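Local coordinates for protein AlyGC (Glaciecola chathamensis, PDB 5GKD) that is an alginate lyase of polysaccharide lyase family 6 that probably cleaves alginate by beta-elimination and binds calcium, at residues A[65-70]-A[93-98]; A[151-156]-A[187-192]; A[102-107]-A[131-136]. One frame throughout, in Å; residues are numbered along the deposited sequence.

Interaction 1. Residues A[65-70]-A[93-98]; sequences NLRLAG and FRRNKD. With PO4 (phosphate ion), chain I; PO4 (phosphate ion), chain G.
L68 packs its CD2 methyl against the F93 ring, with F93 CE2 4.4 Å away, an apolar pairing that suits two buried side chains on adjoining turns of a parallel beta-helix. The backbones meet here too, but R94 N approaches L68 O at too poor an angle for a hydrogen bond. R67 runs its stem past the carbonyls of R94 and R95: its CB is 3.2 Å from R94 O, and the bend at chi3 (-65°) turns NE out of the line of the stem. R67 NH1 donates to R95 O at 3.1 Å and 156°, with the carbonyl oxygen near the guanidinium plane. R67 NH1 also donates to O3 of the chain I phosphate, while R67 NH2 donates to its O1 at 2.7 Å. R95 approaches this ion with an extended chain, R95 NE bonding O3 at 2.9 Å and NH2 bonding O2 at 2.6 Å. O3 is gripped by both arginines, and the anion, probably from the crystallisation liquor, is likely to offset the repulsion between them. E39 adds a salt bridge to R95 NH1. R94, its CB directed away from 65-70, donates from NH1 to O2 of the chain G phosphate. A69 CB lies 3.8 Å from R95 CB, a methyl small enough to sit beside the base of the arginine. Strand 65-69 runs between strands 35-41 and 89-92, and residues 93-98 turn the corner from 89-92 to 99-102.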
# COMPACT_ATOMS: atom_id res chain seq x y z
N ASN A 65 -22.90 7.10 -13.28
CA ASN A 65 -23.44 7.93 -12.21
C ASN A 65 -24.64 8.68 -12.77
O ASN A 65 -25.03 8.49 -13.93
CB ASN A 65 -22.37 8.85 -11.61
CG ASN A 65 -21.84 9.89 -12.61
OD1 ASN A 65 -22.47 10.18 -13.62
ND2 ASN A 65 -20.68 10.44 -12.31
N LEU A 66 -25.25 9.52 -11.94
CA LEU A 66 -26.47 10.22 -12.31
C LEU A 66 -26.48 11.61 -11.69
O LEU A 66 -26.21 11.77 -10.50
CB LEU A 66 -27.72 9.45 -11.87
CG LEU A 66 -29.08 10.16 -11.91
CD1 LEU A 66 -29.44 10.58 -13.32
CD2 LEU A 66 -30.17 9.29 -11.32
N ARG A 67 -26.77 12.62 -12.51
CA ARG A 67 -26.94 13.98 -12.05
C ARG A 67 -28.28 14.49 -12.53
O ARG A 67 -28.64 14.29 -13.70
CB ARG A 67 -25.81 14.89 -12.53
CG ARG A 67 -24.47 14.64 -11.82
CD ARG A 67 -23.35 15.49 -12.39
NE ARG A 67 -23.06 15.14 -13.77
CZ ARG A 67 -22.44 15.94 -14.64
NH1 ARG A 67 -22.06 17.16 -14.29
NH2 ARG A 67 -22.22 15.50 -15.88
N LEU A 68 -29.05 15.09 -11.63
CA LEU A 68 -30.29 15.78 -11.97
C LEU A 68 -30.05 17.28 -11.94
O LEU A 68 -29.37 17.79 -11.05
CB LEU A 68 -31.42 15.44 -10.99
CG LEU A 68 -32.03 14.05 -11.03
CD1 LEU A 68 -31.13 13.05 -10.33
CD2 LEU A 68 -33.44 14.04 -10.43
N ALA A 69 -30.61 18.00 -12.91
CA ALA A 69 -30.45 19.45 -12.96
C ALA A 69 -31.69 20.07 -13.58
O ALA A 69 -32.18 19.59 -14.60
CB ALA A 69 -29.19 19.83 -13.76
N GLY A 70 -32.20 21.14 -12.97
CA GLY A 70 -33.45 21.72 -13.44
C GLY A 70 -34.58 21.58 -12.44
O GLY A 70 -34.36 21.76 -11.25
N PHE A 93 -28.32 15.60 -6.89
CA PHE A 93 -29.41 16.49 -7.29
C PHE A 93 -28.86 17.84 -7.76
O PHE A 93 -29.33 18.91 -7.35
CB PHE A 93 -30.38 16.67 -6.13
CG PHE A 93 -31.30 15.50 -5.91
CD1 PHE A 93 -30.85 14.36 -5.25
CD2 PHE A 93 -32.62 15.56 -6.32
CE1 PHE A 93 -31.70 13.30 -5.05
CE2 PHE A 93 -33.47 14.49 -6.10
CZ PHE A 93 -33.01 13.36 -5.47
N ARG A 94 -27.85 17.79 -8.61
CA ARG A 94 -27.28 18.97 -9.24
C ARG A 94 -26.44 18.53 -10.42
O ARG A 94 -25.98 17.38 -10.49
CB ARG A 94 -26.42 19.79 -8.27
CG ARG A 94 -25.07 19.17 -8.03
CD ARG A 94 -24.21 19.91 -7.03
NE ARG A 94 -22.94 19.23 -6.90
CZ ARG A 94 -21.88 19.70 -6.26
NH1 ARG A 94 -20.78 18.98 -6.21
NH2 ARG A 94 -21.92 20.89 -5.65
N ARG A 95 -26.25 19.46 -11.36
CA ARG A 95 -25.17 19.32 -12.33
C ARG A 95 -23.83 19.67 -11.70
O ARG A 95 -22.86 18.92 -11.83
CB ARG A 95 -25.43 20.23 -13.54
CG ARG A 95 -24.27 20.21 -14.54
CD ARG A 95 -24.60 21.02 -15.78
NE ARG A 95 -23.57 20.84 -16.79
CZ ARG A 95 -23.72 21.14 -18.08
NH1 ARG A 95 -24.85 21.65 -18.53
NH2 ARG A 95 -22.71 20.93 -18.92
N ASN A 96 -23.76 20.82 -11.04
CA ASN A 96 -22.58 21.34 -10.36
C ASN A 96 -23.06 22.41 -9.39
O ASN A 96 -24.26 22.64 -9.26
CB ASN A 96 -21.55 21.89 -11.36
CG ASN A 96 -22.15 22.91 -12.30
OD1 ASN A 96 -22.78 23.88 -11.88
ND2 ASN A 96 -21.97 22.68 -13.59
N LYS A 97 -22.12 23.07 -8.71
CA LYS A 97 -22.50 23.95 -7.61
C LYS A 97 -23.40 25.11 -8.03
O LYS A 97 -24.09 25.68 -7.19
CB LYS A 97 -21.26 24.51 -6.91
CG LYS A 97 -20.40 25.42 -7.77
CD LYS A 97 -19.16 25.89 -7.00
CE LYS A 97 -18.47 27.05 -7.71
NZ LYS A 97 -17.49 27.76 -6.83
N ASP A 98 -23.43 25.46 -9.31
CA ASP A 98 -24.21 26.59 -9.76
C ASP A 98 -25.50 26.19 -10.47
O ASP A 98 -26.30 27.06 -10.81
CB ASP A 98 -23.37 27.47 -10.69
CG ASP A 98 -22.16 28.05 -9.97
OD1 ASP A 98 -22.33 28.92 -9.09
OD2 ASP A 98 -21.03 27.63 -10.29
P PO4 I . -20.45 18.58 -17.24
O1 PO4 I . -20.66 17.10 -17.45
O2 PO4 I . -20.76 19.32 -18.52
O3 PO4 I . -21.35 19.11 -16.15
O4 PO4 I . -19.02 18.80 -16.85
P PO4 G . -19.41 19.57 -2.87
O1 PO4 G . -20.86 19.86 -2.57
O2 PO4 G . -19.00 20.07 -4.24
O3 PO4 G . -19.20 18.08 -2.76
O4 PO4 G . -18.54 20.28 -1.85

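Interaction 2. Residues A[151-156]-A[187-192]; sequences AVRLTT and IGTSHH. With PO4 (phosphate ion), chain G.
The H192 imidazole takes L154 O over one face, 3.4 Å above the ring plane and toward the rim, and T155 over the same face. T155 CA stands 3.8 Å from the H192 ring centroid, a CH-pi contact, while H191 ND1 lies above the opposite face. The second flat group, the R153 guanidinium, has T155 CG2 3.1 Å above its centre and the chain G phosphate at its edge. R153 is bent at chi2 (-72°), which places CD, and at chi3, which places NE; R153 NE bonds O1 of the phosphate (3.0 Å) and R153 NH2 its O4 (2.6 Å). T155 serves both flat groups, since CG2 also meets H192 NE2. Elsewhere in the contact, L154 CD1 comes within 3.5 Å of G188 CA; any CB at G188 would clash there, and its backbone angles also call for glycine. G188 N donates to V152 O at 2.9 Å, beside the parallel pairing of V152 with I187, and a water bonds V152 O and, weakly, G188 O. The T155 methyl probably helps to steady the R153 guanidinium, whose NE and NH2 edge helps form a site that can hold an anion, completed by R94 and Y129.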
# COMPACT_ATOMS: atom_id res chain seq x y z
N ALA A 151 -26.42 12.08 1.88
CA ALA A 151 -26.33 13.34 2.60
C ALA A 151 -27.21 14.39 1.93
O ALA A 151 -27.49 14.33 0.73
CB ALA A 151 -24.88 13.82 2.69
N VAL A 152 -27.65 15.36 2.72
CA VAL A 152 -28.29 16.59 2.26
C VAL A 152 -27.26 17.70 2.44
O VAL A 152 -26.79 17.92 3.56
CB VAL A 152 -29.56 16.91 3.06
CG1 VAL A 152 -30.01 18.33 2.79
CG2 VAL A 152 -30.65 15.92 2.76
N ARG A 153 -26.90 18.36 1.35
CA ARG A 153 -25.93 19.45 1.40
C ARG A 153 -26.63 20.78 1.61
O ARG A 153 -27.73 21.00 1.11
CB ARG A 153 -25.11 19.55 0.11
CG ARG A 153 -24.09 18.50 -0.10
CD ARG A 153 -22.90 18.67 0.83
NE ARG A 153 -21.73 19.30 0.23
CZ ARG A 153 -20.84 19.97 0.95
NH1 ARG A 153 -21.03 20.10 2.26
NH2 ARG A 153 -19.78 20.52 0.40
N LEU A 154 -25.94 21.70 2.27
CA LEU A 154 -26.52 22.99 2.63
C LEU A 154 -25.58 24.13 2.25
O LEU A 154 -25.58 25.18 2.90
CB LEU A 154 -26.82 23.03 4.12
CG LEU A 154 -27.80 21.94 4.54
CD1 LEU A 154 -27.85 21.91 6.05
CD2 LEU A 154 -29.16 22.23 3.94
N THR A 155 -24.78 23.94 1.22
CA THR A 155 -23.62 24.80 1.06
C THR A 155 -23.99 26.20 0.61
O THR A 155 -23.22 27.13 0.87
CB THR A 155 -22.61 24.14 0.12
OG1 THR A 155 -23.27 23.68 -1.05
CG2 THR A 155 -22.01 22.95 0.80
N THR A 156 -25.15 26.40 0.00
CA THR A 156 -25.66 27.73 -0.26
C THR A 156 -27.10 27.81 0.21
O THR A 156 -27.78 26.80 0.43
CB THR A 156 -25.59 28.14 -1.76
OG1 THR A 156 -26.62 27.48 -2.51
CG2 THR A 156 -24.25 27.74 -2.37
N ILE A 187 -27.43 14.94 7.57
CA ILE A 187 -28.23 16.09 7.14
C ILE A 187 -27.44 17.35 7.47
O ILE A 187 -27.49 17.88 8.59
CB ILE A 187 -29.62 16.10 7.78
CG1 ILE A 187 -30.28 14.74 7.59
CG2 ILE A 187 -30.49 17.17 7.13
CD1 ILE A 187 -31.56 14.59 8.38
N GLY A 188 -26.74 17.86 6.47
CA GLY A 188 -25.93 19.03 6.67
C GLY A 188 -24.51 18.66 7.04
O GLY A 188 -24.06 17.52 6.94
N THR A 189 -23.81 19.69 7.51
CA THR A 189 -22.39 19.64 7.75
C THR A 189 -22.11 20.67 8.83
O THR A 189 -22.92 21.57 9.06
CB THR A 189 -21.65 19.91 6.43
OG1 THR A 189 -20.76 18.83 6.12
CG2 THR A 189 -20.93 21.21 6.45
N SER A 190 -21.00 20.52 9.55
CA SER A 190 -20.77 21.41 10.68
C SER A 190 -20.75 22.88 10.24
O SER A 190 -21.29 23.75 10.93
CB SER A 190 -19.47 21.03 11.39
OG SER A 190 -18.36 21.33 10.58
N HIS A 191 -20.14 23.17 9.09
CA HIS A 191 -20.06 24.54 8.56
C HIS A 191 -21.43 25.20 8.47
O HIS A 191 -21.57 26.39 8.76
CB HIS A 191 -19.40 24.49 7.18
CG HIS A 191 -18.72 25.75 6.76
ND1 HIS A 191 -19.42 26.89 6.39
CD2 HIS A 191 -17.41 26.04 6.57
CE1 HIS A 191 -18.57 27.83 6.03
NE2 HIS A 191 -17.34 27.34 6.13
N HIS A 192 -22.45 24.44 8.10
CA HIS A 192 -23.79 24.94 7.82
C HIS A 192 -24.83 24.48 8.83
O HIS A 192 -26.03 24.55 8.56
CB HIS A 192 -24.18 24.51 6.40
CG HIS A 192 -23.20 24.95 5.38
ND1 HIS A 192 -22.94 26.28 5.13
CD2 HIS A 192 -22.39 24.24 4.57
CE1 HIS A 192 -22.02 26.37 4.19
NE2 HIS A 192 -21.66 25.15 3.83
P PO4 G . -19.41 19.57 -2.87
O1 PO4 G . -20.86 19.86 -2.57
O2 PO4 G . -19.00 20.07 -4.24
O3 PO4 G . -19.20 18.08 -2.76
O4 PO4 G . -18.54 20.28 -1.85
O HOH W 1 -24.15 17.56 4.01

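Interaction 3. Residues A[102-107]-A[131-136]; sequences SHSRVT and RHNRFD
R105 grips the D136 carboxylate side-on, NE to OD1 at 2.8 Å and NH1 to OD2 at 2.9 Å, the latter nearly straight at 172°. Both oxygens are met syn. R134 lies flat against R105, the guanidinium centres 4.1 Å apart and the planes 7° from parallel. The shared carboxylate probably eases this pairing of like charges; D136 OD1 lies well off the R134 guanidinium plane, so the two attract only electrostatically, and R134 NE has its salt bridge with D167. T107 OG1 sits 2.8 Å from D136 OD2 and near D136 O, and either could take its proton. An alanine in place of R105 would probably leave D136 without its two-pronged partner and R134 without the flat group that limits its turning. Behind them the strands run parallel: R134 N bonds S104 O, and V106 N bonds R134 O. N133 extends the ladder into the turn: asparagine suits because OD1 accepts from S104 N at 2.8 Å while ND2 donates to A101 O. H103 and H132 point the same way, planes almost parallel but with little overlap. Strand 105-112 lies between 73-81 and 134-141, with 165-167 next; V106 and F135 occupy the other face.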
# COMPACT_ATOMS: atom_id res chain seq x y z
N SER A 102 -34.36 21.09 -8.29
CA SER A 102 -35.41 21.34 -7.31
C SER A 102 -36.69 20.65 -7.76
O SER A 102 -36.84 20.31 -8.93
CB SER A 102 -35.66 22.85 -7.13
OG SER A 102 -34.66 23.46 -6.32
N HIS A 103 -37.61 20.43 -6.83
CA HIS A 103 -38.92 19.83 -7.13
C HIS A 103 -38.78 18.54 -7.93
O HIS A 103 -39.55 18.28 -8.84
CB HIS A 103 -39.81 20.81 -7.89
CG HIS A 103 -40.10 22.06 -7.12
ND1 HIS A 103 -39.42 23.24 -7.34
CD2 HIS A 103 -41.00 22.30 -6.14
CE1 HIS A 103 -39.88 24.15 -6.51
NE2 HIS A 103 -40.83 23.61 -5.77
N SER A 104 -37.79 17.73 -7.58
CA SER A 104 -37.44 16.56 -8.36
C SER A 104 -37.41 15.33 -7.46
O SER A 104 -37.28 15.42 -6.24
CB SER A 104 -36.10 16.75 -9.06
OG SER A 104 -36.20 17.82 -9.98
N ARG A 105 -37.54 14.17 -8.08
CA ARG A 105 -37.78 12.96 -7.32
C ARG A 105 -36.95 11.81 -7.88
O ARG A 105 -36.89 11.62 -9.10
CB ARG A 105 -39.26 12.62 -7.36
CG ARG A 105 -39.63 11.35 -6.65
CD ARG A 105 -41.13 11.10 -6.75
NE ARG A 105 -41.53 9.90 -6.04
CZ ARG A 105 -42.73 9.34 -6.15
NH1 ARG A 105 -43.03 8.25 -5.46
NH2 ARG A 105 -43.64 9.90 -6.94
N VAL A 106 -36.28 11.08 -6.99
CA VAL A 106 -35.63 9.83 -7.35
C VAL A 106 -36.34 8.73 -6.56
O VAL A 106 -36.35 8.76 -5.33
CB VAL A 106 -34.13 9.84 -7.02
CG1 VAL A 106 -33.51 8.46 -7.26
CG2 VAL A 106 -33.41 10.90 -7.82
N THR A 107 -36.94 7.78 -7.27
CA THR A 107 -37.76 6.77 -6.64
C THR A 107 -37.51 5.43 -7.31
O THR A 107 -37.28 5.36 -8.51
CB THR A 107 -39.26 7.12 -6.69
OG1 THR A 107 -40.04 6.11 -6.03
CG2 THR A 107 -39.75 7.28 -8.15
N ARG A 131 -34.04 22.43 -3.43
CA ARG A 131 -35.19 22.50 -2.54
C ARG A 131 -36.32 21.63 -3.05
O ARG A 131 -36.49 21.45 -4.27
CB ARG A 131 -35.70 23.94 -2.37
CG ARG A 131 -34.77 24.86 -1.61
CD ARG A 131 -35.38 26.24 -1.37
NE ARG A 131 -34.47 27.09 -0.61
CZ ARG A 131 -34.58 28.41 -0.48
NH1 ARG A 131 -35.57 29.06 -1.07
NH2 ARG A 131 -33.68 29.08 0.21
N HIS A 132 -37.11 21.11 -2.12
CA HIS A 132 -38.34 20.38 -2.43
C HIS A 132 -38.09 19.14 -3.28
O HIS A 132 -38.91 18.78 -4.12
CB HIS A 132 -39.37 21.29 -3.09
CG HIS A 132 -39.75 22.46 -2.23
ND1 HIS A 132 -40.50 22.32 -1.09
CD2 HIS A 132 -39.44 23.78 -2.33
CE1 HIS A 132 -40.66 23.50 -0.53
NE2 HIS A 132 -40.02 24.40 -1.26
N ASN A 133 -36.98 18.46 -3.05
CA ASN A 133 -36.75 17.18 -3.68
C ASN A 133 -37.27 16.04 -2.83
O ASN A 133 -37.56 16.19 -1.64
CB ASN A 133 -35.26 17.02 -3.97
CG ASN A 133 -34.79 17.99 -5.04
OD1 ASN A 133 -35.54 18.26 -5.98
ND2 ASN A 133 -33.59 18.54 -4.89
N ARG A 134 -37.38 14.87 -3.45
CA ARG A 134 -37.84 13.67 -2.77
C ARG A 134 -36.97 12.48 -3.17
O ARG A 134 -36.68 12.29 -4.36
CB ARG A 134 -39.31 13.37 -3.08
CG ARG A 134 -39.87 12.22 -2.26
CD ARG A 134 -41.36 12.03 -2.48
NE ARG A 134 -41.82 10.82 -1.85
CZ ARG A 134 -42.98 10.23 -2.12
NH1 ARG A 134 -43.80 10.76 -3.01
NH2 ARG A 134 -43.31 9.10 -1.50
N PHE A 135 -36.57 11.69 -2.18
CA PHE A 135 -35.83 10.46 -2.40
C PHE A 135 -36.56 9.34 -1.65
O PHE A 135 -36.45 9.24 -0.42
CB PHE A 135 -34.38 10.63 -1.94
CG PHE A 135 -33.51 9.45 -2.21
CD1 PHE A 135 -32.82 9.34 -3.42
CD2 PHE A 135 -33.33 8.47 -1.25
CE1 PHE A 135 -32.00 8.25 -3.67
CE2 PHE A 135 -32.50 7.39 -1.49
CZ PHE A 135 -31.84 7.28 -2.69
N ASP A 136 -37.31 8.51 -2.39
CA ASP A 136 -38.25 7.59 -1.78
C ASP A 136 -38.26 6.23 -2.48
O ASP A 136 -37.97 6.11 -3.67
CB ASP A 136 -39.67 8.16 -1.81
CG ASP A 136 -40.22 8.23 -3.22
OD1 ASP A 136 -39.93 9.21 -3.90
OD2 ASP A 136 -40.92 7.28 -3.66

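From the N terminus, interaction 1 closes the first loop by bringing 93-98 back to 65-70. Interaction 3 then closes 102-107 onto 131-136, and interaction 2 closes 151-156 onto 187-192. The three loops follow in series, none nested or crossing, as expected where successive beta-helix turns stack. Interaction 1 joins strand 65-69 to the loop that follows 89-92, in the same series as 150-152 and 185-188 of interaction 2, whereas interaction 3 joins 105-112 to 134-141 on another wall. F93 links the two walls, packing from interaction 1 against V106 and N133 of interaction 3. Interactions 1 and 2 do not touch but share the chain G phosphate, held by R94 and R153.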